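Local coordinates for catalase (Bacillus pumilus, PDB 4QOL), which breaks down hydrogen peroxide to water and oxygen at a heme iron and also shows peroxidase-like reactivity towards phenolic substrates, at residues V98-G103 and N157-D162; K7-T10 and P16-D19; H76-F81 and P397-S402. All blocks are in the same frame, centred on the assembly; numbering follows the deposited sequence.

Contact 1: residues V98-G103 and N157-D162; sequences VIHPKG and NIQDPD. With ACT (acetate ion), chain J.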
ATOM      1  N   VAL A  98     -18.133 -12.264 -13.632  1.00 13.48           N
ATOM      2  CA  VAL A  98     -18.370 -11.712 -12.308  1.00 14.17           C
ATOM      3  C   VAL A  98     -17.586 -12.337 -11.165  1.00 14.08           C
ATOM      4  O   VAL A  98     -16.885 -11.627 -10.441  1.00 14.23           O
ATOM      5  CB  VAL A  98     -19.875 -11.702 -11.918  1.00 14.39           C
ATOM      6  CG1 VAL A  98     -20.034 -11.105 -10.495  1.00 14.31           C
ATOM      7  CG2 VAL A  98     -20.657 -10.948 -12.955  1.00 15.25           C
ATOM      8  N   ILE A  99     -17.704 -13.643 -10.972  1.00 13.43           N
ATOM      9  CA  ILE A  99     -17.372 -14.256  -9.704  1.00 13.99           C
ATOM     10  C   ILE A  99     -15.910 -14.721  -9.640  1.00 12.85           C
ATOM     11  O   ILE A  99     -15.253 -14.511  -8.648  1.00 13.46           O
ATOM     12  CB  ILE A  99     -18.337 -15.386  -9.375  1.00 13.54           C
ATOM     13  CG1 ILE A  99     -19.702 -14.773  -9.008  1.00 14.31           C
ATOM     14  CG2 ILE A  99     -17.823 -16.307  -8.255  1.00 13.85           C
ATOM     15  CD1 ILE A  99     -19.760 -13.877  -7.753  1.00 14.82           C
ATOM     16  N   HIS A 100     -15.428 -15.358 -10.672  1.00 14.23           N
ATOM     17  CA  HIS A 100     -14.147 -16.072 -10.508  1.00 14.61           C
ATOM     18  C   HIS A 100     -12.984 -15.107 -10.810  1.00 14.14           C
ATOM     19  O   HIS A 100     -13.194 -14.014 -11.313  1.00 13.68           O
ATOM     20  CB  HIS A 100     -14.073 -17.355 -11.319  1.00 15.31           C
ATOM     21  CG  HIS A 100     -14.950 -18.445 -10.788  1.00 16.08           C
ATOM     22  ND1 HIS A 100     -14.534 -19.378  -9.867  1.00 18.10           N
ATOM     23  CD2 HIS A 100     -16.276 -18.649 -10.966  1.00 16.18           C
ATOM     24  CE1 HIS A 100     -15.536 -20.197  -9.600  1.00 15.82           C
ATOM     25  NE2 HIS A 100     -16.607 -19.772 -10.233  1.00 19.69           N
ATOM     26  N   PRO A 101     -11.731 -15.460 -10.412  1.00 14.87           N
ATOM     27  CA  PRO A 101     -10.611 -14.525 -10.513  1.00 14.01           C
ATOM     28  C   PRO A 101     -10.138 -14.248 -11.937  1.00 14.17           C
ATOM     29  O   PRO A 101     -10.668 -14.803 -12.912  1.00 13.55           O
ATOM     30  CB  PRO A 101      -9.479 -15.221  -9.697  1.00 14.90           C
ATOM     31  CG  PRO A 101     -10.183 -16.128  -8.772  1.00 15.26           C
ATOM     32  CD  PRO A 101     -11.375 -16.601  -9.531  1.00 16.29           C
ATOM     33  N   LYS A 102      -9.101 -13.422 -12.053  0.50 15.89           N
ATOM     34  CA  LYS A 102      -8.336 -13.271 -13.298  0.50 17.69           C
ATOM     35  C   LYS A 102      -7.882 -14.652 -13.746  0.50 16.30           C
ATOM     36  O   LYS A 102      -7.563 -15.508 -12.946  0.50 17.44           O
ATOM     37  CB  LYS A 102      -7.114 -12.367 -13.061  0.50 19.26           C
ATOM     38  CG  LYS A 102      -7.438 -10.870 -12.999  0.50 21.64           C
ATOM     39  CD  LYS A 102      -6.148 -10.100 -12.745  0.50 21.70           C
ATOM     40  CE  LYS A 102      -5.177 -10.219 -13.895  0.50 23.08           C
ATOM     41  NZ  LYS A 102      -5.675  -9.499 -15.111  0.50 23.81           N
ATOM     42  N   GLY A 103      -7.873 -14.895 -15.039  0.50 15.54           N
ATOM     43  CA  GLY A 103      -7.412 -16.161 -15.477  0.50 16.09           C
ATOM     44  C   GLY A 103      -8.547 -17.169 -15.559  0.50 15.74           C
ATOM     45  O   GLY A 103      -8.324 -18.165 -16.174  0.50 16.82           O
ATOM     46  N   ASN A 157     -11.695 -23.206  -1.725  1.00 15.24           N
ATOM     47  CA  ASN A 157     -11.475 -22.459  -2.990  1.00 14.38           C
ATOM     48  C   ASN A 157     -12.216 -23.009  -4.189  1.00 14.42           C
ATOM     49  O   ASN A 157     -11.787 -22.780  -5.344  1.00 14.55           O
ATOM     50  CB  ASN A 157      -9.930 -22.405  -3.308  1.00 13.77           C
ATOM     51  CG  ASN A 157      -9.556 -21.290  -4.227  1.00 15.25           C
ATOM     52  OD1 ASN A 157      -8.664 -21.430  -5.145  1.00 17.19           O
ATOM     53  ND2 ASN A 157     -10.265 -20.184  -4.082  1.00 12.17           N
ATOM     54  N   ILE A 158     -13.373 -23.662  -3.970  1.00 14.07           N
ATOM     55  CA  ILE A 158     -14.226 -24.132  -5.083  1.00 14.52           C
ATOM     56  C   ILE A 158     -15.639 -23.612  -4.893  1.00 14.42           C
ATOM     57  O   ILE A 158     -16.157 -23.628  -3.792  1.00 13.68           O
ATOM     58  CB  ILE A 158     -14.232 -25.691  -5.174  1.00 15.89           C
ATOM     59  CG1 ILE A 158     -12.782 -26.128  -5.362  1.00 17.40           C
ATOM     60  CG2 ILE A 158     -15.072 -26.167  -6.374  1.00 15.67           C
ATOM     61  CD1 ILE A 158     -12.617 -27.609  -5.625  1.00 19.25           C
ATOM     62  N   GLN A 159     -16.231 -23.116  -5.953  1.00 13.53           N
ATOM     63  CA  GLN A 159     -17.627 -22.621  -5.869  1.00 13.98           C
ATOM     64  C   GLN A 159     -18.554 -23.766  -5.518  1.00 15.40           C
ATOM     65  O   GLN A 159     -18.363 -24.906  -5.990  1.00 14.61           O
ATOM     66  CB  GLN A 159     -18.068 -21.990  -7.155  1.00 14.71           C
ATOM     67  CG  GLN A 159     -19.464 -21.412  -7.109  1.00 13.85           C
ATOM     68  CD  GLN A 159     -19.878 -20.833  -8.427  1.00 15.48           C
ATOM     69  OE1 GLN A 159     -19.893 -21.515  -9.473  1.00 17.82           O
ATOM     70  NE2 GLN A 159     -20.172 -19.554  -8.430  1.00 14.56           N
ATOM     71  N   ASP A 160     -19.522 -23.486  -4.647  1.00 13.85           N
ATOM     72  CA  ASP A 160     -20.408 -24.519  -4.106  1.00 15.54           C
ATOM     73  C   ASP A 160     -21.837 -24.054  -4.225  1.00 15.45           C
ATOM     74  O   ASP A 160     -22.256 -23.141  -3.489  1.00 14.86           O
ATOM     75  CB  ASP A 160     -20.030 -24.845  -2.636  1.00 15.90           C
ATOM     76  CG  ASP A 160     -20.855 -26.009  -2.063  1.00 17.75           C
ATOM     77  OD1 ASP A 160     -21.778 -26.548  -2.776  1.00 18.10           O
ATOM     78  OD2 ASP A 160     -20.590 -26.406  -0.875  1.00 19.39           O
ATOM     79  N   PRO A 161     -22.613 -24.629  -5.170  1.00 16.46           N
ATOM     80  CA  PRO A 161     -24.049 -24.289  -5.243  1.00 16.01           C
ATOM     81  C   PRO A 161     -24.819 -24.421  -3.953  1.00 16.41           C
ATOM     82  O   PRO A 161     -25.797 -23.708  -3.755  1.00 15.55           O
ATOM     83  CB  PRO A 161     -24.601 -25.267  -6.300  1.00 18.49           C
ATOM     84  CG  PRO A 161     -23.358 -25.749  -7.059  1.00 18.37           C
ATOM     85  CD  PRO A 161     -22.241 -25.725  -6.102  1.00 18.12           C
ATOM     86  N   ASP A 162     -24.463 -25.329  -3.072  1.00 15.84           N
ATOM     87  CA  ASP A 162     -25.168 -25.397  -1.813  1.00 18.16           C
ATOM     88  C   ASP A 162     -25.051 -24.087  -1.010  1.00 17.73           C
ATOM     89  O   ASP A 162     -26.011 -23.699  -0.281  1.00 18.68           O
ATOM     90  CB  ASP A 162     -24.584 -26.551  -0.996  1.00 20.53           C
ATOM     91  CG  ASP A 162     -25.352 -26.824   0.245  1.00 26.82           C
ATOM     92  OD1 ASP A 162     -26.590 -26.999   0.212  1.00 26.49           O
ATOM     93  OD2 ASP A 162     -24.735 -26.735   1.323  1.00 35.68           O
TER
HETATM   94  C   ACT J 506     -22.785 -17.747 -10.829  1.00 26.56           C
HETATM   95  O   ACT J 506     -23.014 -16.720 -11.488  1.00 30.02           O
HETATM   96  OXT ACT J 506     -21.618 -17.957 -10.365  1.00 27.27           O
HETATM   97  CH3 ACT J 506     -23.962 -18.676 -10.615  1.00 29.65           C

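Contact 2: residues K7-T10 and P16-D19; sequences KNLT and PVGD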
ATOM      1  N   LYS A   7      18.078   1.284 -30.058  1.00 32.27           N
ATOM      2  CA  LYS A   7      17.893   1.880 -28.754  1.00 28.77           C
ATOM      3  C   LYS A   7      18.786   1.094 -27.768  1.00 23.46           C
ATOM      4  O   LYS A   7      18.900  -0.118 -27.887  1.00 22.50           O
ATOM      5  CB  LYS A   7      16.435   1.753 -28.373  1.00 30.47           C
ATOM      6  CG  LYS A   7      15.557   2.852 -28.943  1.00 34.59           C
ATOM      7  CD  LYS A   7      14.071   2.589 -28.621  1.00 37.13           C
ATOM      8  CE  LYS A   7      13.152   2.826 -29.805  1.00 42.28           C
ATOM      9  NZ  LYS A   7      13.254   1.721 -30.794  1.00 48.36           N
ATOM     10  N   ASN A   8      19.418   1.785 -26.836  1.00 22.22           N
ATOM     11  CA  ASN A   8      19.975   1.154 -25.686  1.00 21.65           C
ATOM     12  C   ASN A   8      18.913   0.663 -24.698  1.00 20.03           C
ATOM     13  O   ASN A   8      17.982   1.367 -24.371  1.00 18.74           O
ATOM     14  CB  ASN A   8      20.912   2.055 -24.895  1.00 21.67           C
ATOM     15  CG  ASN A   8      22.143   2.426 -25.685  1.00 22.48           C
ATOM     16  OD1 ASN A   8      22.756   1.581 -26.373  1.00 22.11           O
ATOM     17  ND2 ASN A   8      22.533   3.678 -25.560  1.00 23.26           N
ATOM     18  N   LEU A   9      19.146  -0.531 -24.195  1.00 20.14           N
ATOM     19  CA  LEU A   9      18.524  -0.956 -22.938  1.00 20.76           C
ATOM     20  C   LEU A   9      19.145  -0.147 -21.818  1.00 17.98           C
ATOM     21  O   LEU A   9      20.318  -0.023 -21.777  1.00 17.94           O
ATOM     22  CB  LEU A   9      18.727  -2.467 -22.765  1.00 21.15           C
ATOM     23  CG  LEU A   9      17.895  -3.068 -21.650  1.00 25.61           C
ATOM     24  CD1 LEU A   9      16.514  -3.400 -22.169  1.00 25.10           C
ATOM     25  CD2 LEU A   9      18.565  -4.336 -21.120  1.00 29.51           C
ATOM     26  N   THR A  10      18.327   0.454 -20.952  1.00 15.68           N
ATOM     27  CA  THR A  10      18.830   1.279 -19.862  1.00 15.61           C
ATOM     28  C   THR A  10      18.251   0.799 -18.525  1.00 15.05           C
ATOM     29  O   THR A  10      17.235   0.140 -18.467  1.00 14.83           O
ATOM     30  CB  THR A  10      18.450   2.745 -20.061  1.00 16.26           C
ATOM     31  OG1 THR A  10      17.046   2.923 -19.818  1.00 15.87           O
ATOM     32  CG2 THR A  10      18.805   3.234 -21.418  1.00 15.98           C
ATOM     33  N   PRO A  16      22.797   3.346 -19.754  1.00 17.65           N
ATOM     34  CA  PRO A  16      22.772   2.161 -20.619  1.00 18.41           C
ATOM     35  C   PRO A  16      23.318   0.903 -19.954  1.00 18.31           C
ATOM     36  O   PRO A  16      24.302   0.972 -19.202  1.00 18.18           O
ATOM     37  CB  PRO A  16      23.602   2.579 -21.842  1.00 16.96           C
ATOM     38  CG  PRO A  16      23.567   4.096 -21.842  1.00 17.67           C
ATOM     39  CD  PRO A  16      23.469   4.502 -20.408  1.00 17.53           C
ATOM     40  N   VAL A  17      22.660  -0.223 -20.205  1.00 18.91           N
ATOM     41  CA  VAL A  17      23.026  -1.458 -19.578  1.00 17.42           C
ATOM     42  C   VAL A  17      24.151  -2.139 -20.398  1.00 18.19           C
ATOM     43  O   VAL A  17      23.953  -2.448 -21.563  1.00 18.10           O
ATOM     44  CB  VAL A  17      21.772  -2.375 -19.464  1.00 19.51           C
ATOM     45  CG1 VAL A  17      22.133  -3.831 -19.149  1.00 18.81           C
ATOM     46  CG2 VAL A  17      20.856  -1.801 -18.371  1.00 18.87           C
ATOM     47  N   GLY A  18      25.281  -2.400 -19.757  1.00 17.50           N
ATOM     48  CA  GLY A  18      26.370  -3.106 -20.425  1.00 18.77           C
ATOM     49  C   GLY A  18      26.169  -4.600 -20.690  1.00 20.26           C
ATOM     50  O   GLY A  18      26.689  -5.154 -21.685  1.00 21.09           O
ATOM     51  N   ASP A  19      25.427  -5.264 -19.804  1.00 18.87           N
ATOM     52  CA  ASP A  19      25.188  -6.716 -19.900  1.00 19.17           C
ATOM     53  C   ASP A  19      23.827  -7.043 -19.273  1.00 19.82           C
ATOM     54  O   ASP A  19      23.655  -6.914 -18.069  1.00 17.67           O
ATOM     55  CB  ASP A  19      26.303  -7.415 -19.126  1.00 19.56           C
ATOM     56  CG  ASP A  19      26.322  -8.960 -19.284  1.00 18.83           C
ATOM     57  OD1 ASP A  19      25.352  -9.594 -19.685  1.00 19.51           O
ATOM     58  OD2 ASP A  19      27.403  -9.529 -19.030  1.00 19.22           O
TER

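Contact 3: residues H76-F81 and P397-S402; sequences HTRAAF and PHYKES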
ATOM      1  N   HIS A  76     -35.650  15.593 -22.649  1.00 22.60           N
ATOM      2  CA  HIS A  76     -35.701  14.782 -21.437  1.00 22.63           C
ATOM      3  C   HIS A  76     -34.472  14.840 -20.558  1.00 20.73           C
ATOM      4  O   HIS A  76     -34.594  14.671 -19.384  1.00 19.01           O
ATOM      5  CB  HIS A  76     -35.926  13.320 -21.772  1.00 21.78           C
ATOM      6  CG  HIS A  76     -37.022  13.090 -22.743  1.00 26.02           C
ATOM      7  ND1 HIS A  76     -38.328  13.410 -22.458  1.00 27.38           N
ATOM      8  CD2 HIS A  76     -37.014  12.566 -23.989  1.00 26.93           C
ATOM      9  CE1 HIS A  76     -39.080  13.109 -23.505  1.00 28.64           C
ATOM     10  NE2 HIS A  76     -38.307  12.582 -24.439  1.00 29.51           N
ATOM     11  N   THR A  77     -33.338  15.203 -21.130  1.00 20.69           N
ATOM     12  CA  THR A  77     -32.125  15.423 -20.345  1.00 18.92           C
ATOM     13  C   THR A  77     -31.234  16.481 -20.934  1.00 17.91           C
ATOM     14  O   THR A  77     -31.097  16.586 -22.137  1.00 17.53           O
ATOM     15  CB  THR A  77     -31.297  14.112 -20.243  1.00 18.76           C
ATOM     16  OG1 THR A  77     -30.101  14.362 -19.478  1.00 18.03           O
ATOM     17  CG2 THR A  77     -30.975  13.520 -21.597  1.00 19.61           C
ATOM     18  N   ARG A  78     -30.643  17.278 -20.050  1.00 18.13           N
ATOM     19  CA  ARG A  78     -29.703  18.316 -20.442  1.00 19.60           C
ATOM     20  C   ARG A  78     -28.299  17.757 -20.677  1.00 19.73           C
ATOM     21  O   ARG A  78     -27.378  18.519 -20.925  1.00 19.52           O
ATOM     22  CB  ARG A  78     -29.639  19.480 -19.404  1.00 22.48           C
ATOM     23  CG  ARG A  78     -29.050  19.132 -18.015  1.00 23.82           C
ATOM     24  CD  ARG A  78     -28.993  20.303 -17.007  1.00 28.24           C
ATOM     25  NE  ARG A  78     -27.754  21.043 -17.219  1.00 33.87           N
ATOM     26  CZ  ARG A  78     -27.112  21.803 -16.335  1.00 37.57           C
ATOM     27  NH1 ARG A  78     -27.540  21.935 -15.093  1.00 38.71           N
ATOM     28  NH2 ARG A  78     -25.986  22.416 -16.721  1.00 39.11           N
ATOM     29  N   ALA A  79     -28.135  16.439 -20.614  1.00 18.11           N
ATOM     30  CA  ALA A  79     -26.809  15.834 -20.797  1.00 21.49           C
ATOM     31  C   ALA A  79     -26.201  16.306 -22.113  1.00 21.40           C
ATOM     32  O   ALA A  79     -26.758  16.114 -23.209  1.00 20.62           O
ATOM     33  CB  ALA A  79     -26.914  14.330 -20.748  1.00 22.03           C
ATOM     34  N   ALA A  80     -25.012  16.888 -22.005  1.00 20.69           N
ATOM     35  CA  ALA A  80     -24.359  17.466 -23.168  1.00 19.72           C
ATOM     36  C   ALA A  80     -24.100  16.432 -24.270  1.00 20.12           C
ATOM     37  O   ALA A  80     -24.342  16.721 -25.460  1.00 19.14           O
ATOM     38  CB  ALA A  80     -23.059  18.155 -22.756  1.00 21.32           C
ATOM     39  N   PHE A  81     -23.612  15.234 -23.904  1.00 17.32           N
ATOM     40  CA  PHE A  81     -23.278  14.254 -24.928  1.00 18.77           C
ATOM     41  C   PHE A  81     -24.491  13.735 -25.704  1.00 18.99           C
ATOM     42  O   PHE A  81     -24.321  13.123 -26.771  1.00 20.37           O
ATOM     43  CB  PHE A  81     -22.399  13.072 -24.384  1.00 18.02           C
ATOM     44  CG  PHE A  81     -23.182  11.966 -23.707  1.00 18.78           C
ATOM     45  CD1 PHE A  81     -23.645  12.104 -22.407  1.00 17.97           C
ATOM     46  CD2 PHE A  81     -23.417  10.771 -24.368  1.00 19.88           C
ATOM     47  CE1 PHE A  81     -24.321  11.081 -21.791  1.00 19.73           C
ATOM     48  CE2 PHE A  81     -24.052   9.714 -23.738  1.00 20.34           C
ATOM     49  CZ  PHE A  81     -24.540   9.894 -22.455  1.00 20.78           C
ATOM     50  N   PRO A 397     -22.906  27.722 -10.259  1.00 24.92           N
ATOM     51  CA  PRO A 397     -24.233  27.251  -9.908  1.00 27.54           C
ATOM     52  C   PRO A 397     -25.094  26.803 -11.086  1.00 27.64           C
ATOM     53  O   PRO A 397     -26.069  26.068 -10.869  1.00 31.50           O
ATOM     54  CB  PRO A 397     -24.854  28.440  -9.177  1.00 32.65           C
ATOM     55  CG  PRO A 397     -24.054  29.634  -9.598  1.00 31.07           C
ATOM     56  CD  PRO A 397     -22.674  29.133  -9.888  1.00 30.26           C
ATOM     57  N   HIS A 398     -24.701  27.105 -12.319  1.00 27.05           N
ATOM     58  CA  HIS A 398     -25.375  26.484 -13.469  1.00 26.13           C
ATOM     59  C   HIS A 398     -25.309  24.939 -13.391  1.00 25.06           C
ATOM     60  O   HIS A 398     -26.103  24.270 -14.034  1.00 26.56           O
ATOM     61  CB  HIS A 398     -24.790  26.925 -14.804  1.00 31.49           C
ATOM     62  CG  HIS A 398     -25.547  26.395 -16.003  1.00 41.18           C
ATOM     63  ND1 HIS A 398     -24.984  25.543 -16.936  1.00 43.52           N
ATOM     64  CD2 HIS A 398     -26.836  26.575 -16.394  1.00 44.74           C
ATOM     65  CE1 HIS A 398     -25.883  25.246 -17.864  1.00 46.32           C
ATOM     66  NE2 HIS A 398     -27.018  25.856 -17.555  1.00 46.24           N
ATOM     67  N   TYR A 399     -24.332  24.403 -12.692  1.00 25.62           N
ATOM     68  CA  TYR A 399     -24.143  22.950 -12.701  1.00 23.76           C
ATOM     69  C   TYR A 399     -24.666  22.248 -11.454  1.00 26.33           C
ATOM     70  O   TYR A 399     -24.300  21.085 -11.203  1.00 24.44           O
ATOM     71  CB  TYR A 399     -22.691  22.636 -12.929  1.00 25.35           C
ATOM     72  CG  TYR A 399     -22.291  22.974 -14.330  1.00 26.49           C
ATOM     73  CD1 TYR A 399     -22.616  22.133 -15.354  1.00 29.28           C
ATOM     74  CD2 TYR A 399     -21.651  24.169 -14.639  1.00 23.03           C
ATOM     75  CE1 TYR A 399     -22.288  22.429 -16.650  1.00 28.17           C
ATOM     76  CE2 TYR A 399     -21.302  24.466 -15.933  1.00 24.76           C
ATOM     77  CZ  TYR A 399     -21.622  23.605 -16.931  1.00 27.03           C
ATOM     78  OH  TYR A 399     -21.291  23.854 -18.232  1.00 28.73           O
ATOM     79  N   LYS A 400     -25.519  22.914 -10.679  1.00 25.43           N
ATOM     80  CA  LYS A 400     -26.162  22.268  -9.559  1.00 26.25           C
ATOM     81  C   LYS A 400     -27.020  21.106 -10.063  1.00 25.99           C
ATOM     82  O   LYS A 400     -27.626  21.173 -11.124  1.00 24.80           O
ATOM     83  CB  LYS A 400     -27.017  23.264  -8.743  1.00 30.22           C
ATOM     84  CG  LYS A 400     -26.156  24.094  -7.791  1.00 34.64           C
ATOM     85  CD  LYS A 400     -26.995  24.812  -6.745  1.00 36.96           C
ATOM     86  CE  LYS A 400     -27.375  23.856  -5.605  1.00 42.63           C
ATOM     87  NZ  LYS A 400     -28.261  24.522  -4.591  1.00 43.68           N
ATOM     88  N   GLU A 401     -27.082  20.059  -9.257  1.00 21.47           N
ATOM     89  CA  GLU A 401     -27.979  18.978  -9.500  1.00 23.29           C
ATOM     90  C   GLU A 401     -29.392  19.311  -9.018  1.00 20.76           C
ATOM     91  O   GLU A 401     -29.632  20.333  -8.328  1.00 20.19           O
ATOM     92  CB  GLU A 401     -27.487  17.684  -8.857  1.00 25.90           C
ATOM     93  CG  GLU A 401     -27.535  17.636  -7.343  1.00 32.18           C
ATOM     94  CD  GLU A 401     -26.234  17.155  -6.710  1.00 37.82           C
ATOM     95  OE1 GLU A 401     -25.845  16.009  -6.997  1.00 42.67           O
ATOM     96  OE2 GLU A 401     -25.618  17.915  -5.902  1.00 44.43           O
ATOM     97  N   SER A 402     -30.340  18.455  -9.391  1.00 19.35           N
ATOM     98  CA  SER A 402     -31.733  18.609  -8.986  1.00 18.90           C
ATOM     99  C   SER A 402     -31.907  18.407  -7.493  1.00 19.52           C
ATOM    100  O   SER A 402     -30.967  17.945  -6.824  1.00 21.54           O
ATOM    101  CB  SER A 402     -32.667  17.658  -9.768  1.00 18.60           C
ATOM    102  OG  SER A 402     -32.666  16.289  -9.254  1.00 20.52           O
TER

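Contact 1: residues V98-G103 and N157-D162
His100 and Gln159 mark the nearest backbone approach, with CA atoms 8.7 Å apart, a separation too wide for main-chain pairing, so the two segments meet through side chains alone. The contact thus packs the loop between strands 88-96 and 113-120 on the approach to helix 161-169. Gln159 CG stands opposite the backbone N (chi1 -177°) and the chain beyond is extended, which carries the terminal amide across to 98-103. There OE1 reaches the edge of the His100 imidazole, in the ring plane, while the amide is turned almost upright to the ring (planes 77° apart). From the other branch of the amide, Gln159 NE2 lies 4.0 Å from Ile99 CG2, and that same methyl covers one face of the imidazole near its rim. The ring also meets Phe240 of a second subunit edge-to-face, so His100 is held at a subunit interface.

An acetate, probably from the crystallisation liquor, sits beside this group: Gln159 NE2 donates to its OXT at 2.9 Å with an N-H...O angle of 151°, and Ile99 CG1 is 4.0 Å from the same OXT. Asp160 N-caps helix 161-169, its OD1 taking the bond from Asp162 N (3.0 Å) from above the carboxylate plane.

Across the segments no hydrogen bond forms. Gln159 NE2 instead serves Leu150 O and the acetate, which implies that van der Waals fit joins the segments while the amide's rotation is probably set mainly by Leu150 O, with the acetate as a second acceptor in the crystal.

Contact 2: residues K7-T10 and P16-D19
Pro16 lies against Thr10 with CA atoms 4.1 Å apart, and these two residues form a single isolated beta bridge rather than part of a longer ladder. The pyrrolidine ring takes Asn8 obliquely on its CB and CG side: Asn8 ND2 comes to 3.9 Å from Pro16 CG. This is a touch of the amide against carbon only, since Asn8 OD1 turns to Asn396 ND2 of the fourth subunit. Thr10 CG2 approaches the backbone of Pro16, 4.2 Å from its CA, whereas Thr10 OG1 is hydrogen-bonded to His365 N of the fourth subunit. Pro16 CA makes a bent C-H...O contact with Leu9 O (3.5 Å, angle at H 137°).

That same oxygen accepts the one conventional hydrogen bond between the segments, from Val17 N at 2.8 Å with a nearly straight N-H...O angle of 170°. Leu9 O thus takes one N-H bond and, beside it, the lesser C-H contact from the preceding residue. The buried bridge belongs to the N-terminal arm of the chain, about 43 Å from the chain's centre. Arms of this kind, reaching over a neighbouring subunit, are a known feature of tetrameric catalases, and here every residue of both segments is within reach of the fourth subunit, where Tyr399 packs on Pro16. Val17 adds the apolar part: with CG1 opposite its backbone N (chi1 165°), that methyl meets Leu9 CD2 at 4.1 Å, the two side chains lying alongside and pointing the same way. Its other methyl, CG2, rests 3.7 Å from Thr10 C. Asp19 directs its CB away from 7-10, and its OD1 accepts from the backbone N atoms of Gln21 and Asn22.

Contact 3: residues H76-F81 and P397-S402
Arg78 lays its guanidinium carbon over one face of the His398 imidazole, the two planes inclined at 51°, so the groups overlap without parallel stacking. Between the side chains the closest approach is Arg78 NH2 to His398 CE1, 3.1 Å. At the edge of that imidazole, in its plane, lies Tyr399 CE2, while His398 ND1 stands over one face of the phenol ring, offset toward the rim. Arg78 NH2 also comes to 3.6 Å from Tyr399 CD1, obliquely to both flat groups.

The edge of the guanidinium faces a backbone oxygen. Arg78 NH1 donates to His398 O at 2.9 Å (N-H...O angle 149°), close to the line of the C=O bond, and NH2 adds a weak second bond to the same oxygen at 3.3 Å. A bend at chi3 (-86°) turns the guanidinium so that both amino groups serve this one acceptor. A leucine here, lacking the guanidinium, would probably leave His398 O without its two donors and the His398 ring less held. Because His398 also touches a crystal neighbour, its ring position may owe something to the lattice.

Behind Arg78, Thr77 OG1 accepts from Ala79 N (3.1 Å) in an ST turn. The contact lies at the surface, joining the loop between strands 60-69 and 88-96 to the long connection that follows helix 331-348. Both segments rest on the same strands: Thr77 and Ala79 touch Ile325 of 325-327, Ser402 bonds through OG to Glu326 and touches Val205 of strand 202-205, and the backbone of Arg78 is hydrogen-bonded to Val205.

In contact 1 the side chain of Ile99 is about 10 Å from a bound heme. Contact 3 lies on the other side of the chain's centre, about 41 Å from contact 1 between centres, and the side chain of Arg78 is about 14 Å from the bound sodium, whose ligands Ser72 and Glu85 flank 76-81 in sequence. In sequence, contact 1 falls wholly between the two segments of contact 3. Contact 2 precedes both and is remote within the chain, with centres about 44 Å from contact 1 and 53 Å from contact 3. The tetramer closes the latter gap: both contacts touch the fourth subunit, where 397-402 packs on that subunit's 16-19, for example Lys400 on its Gly18.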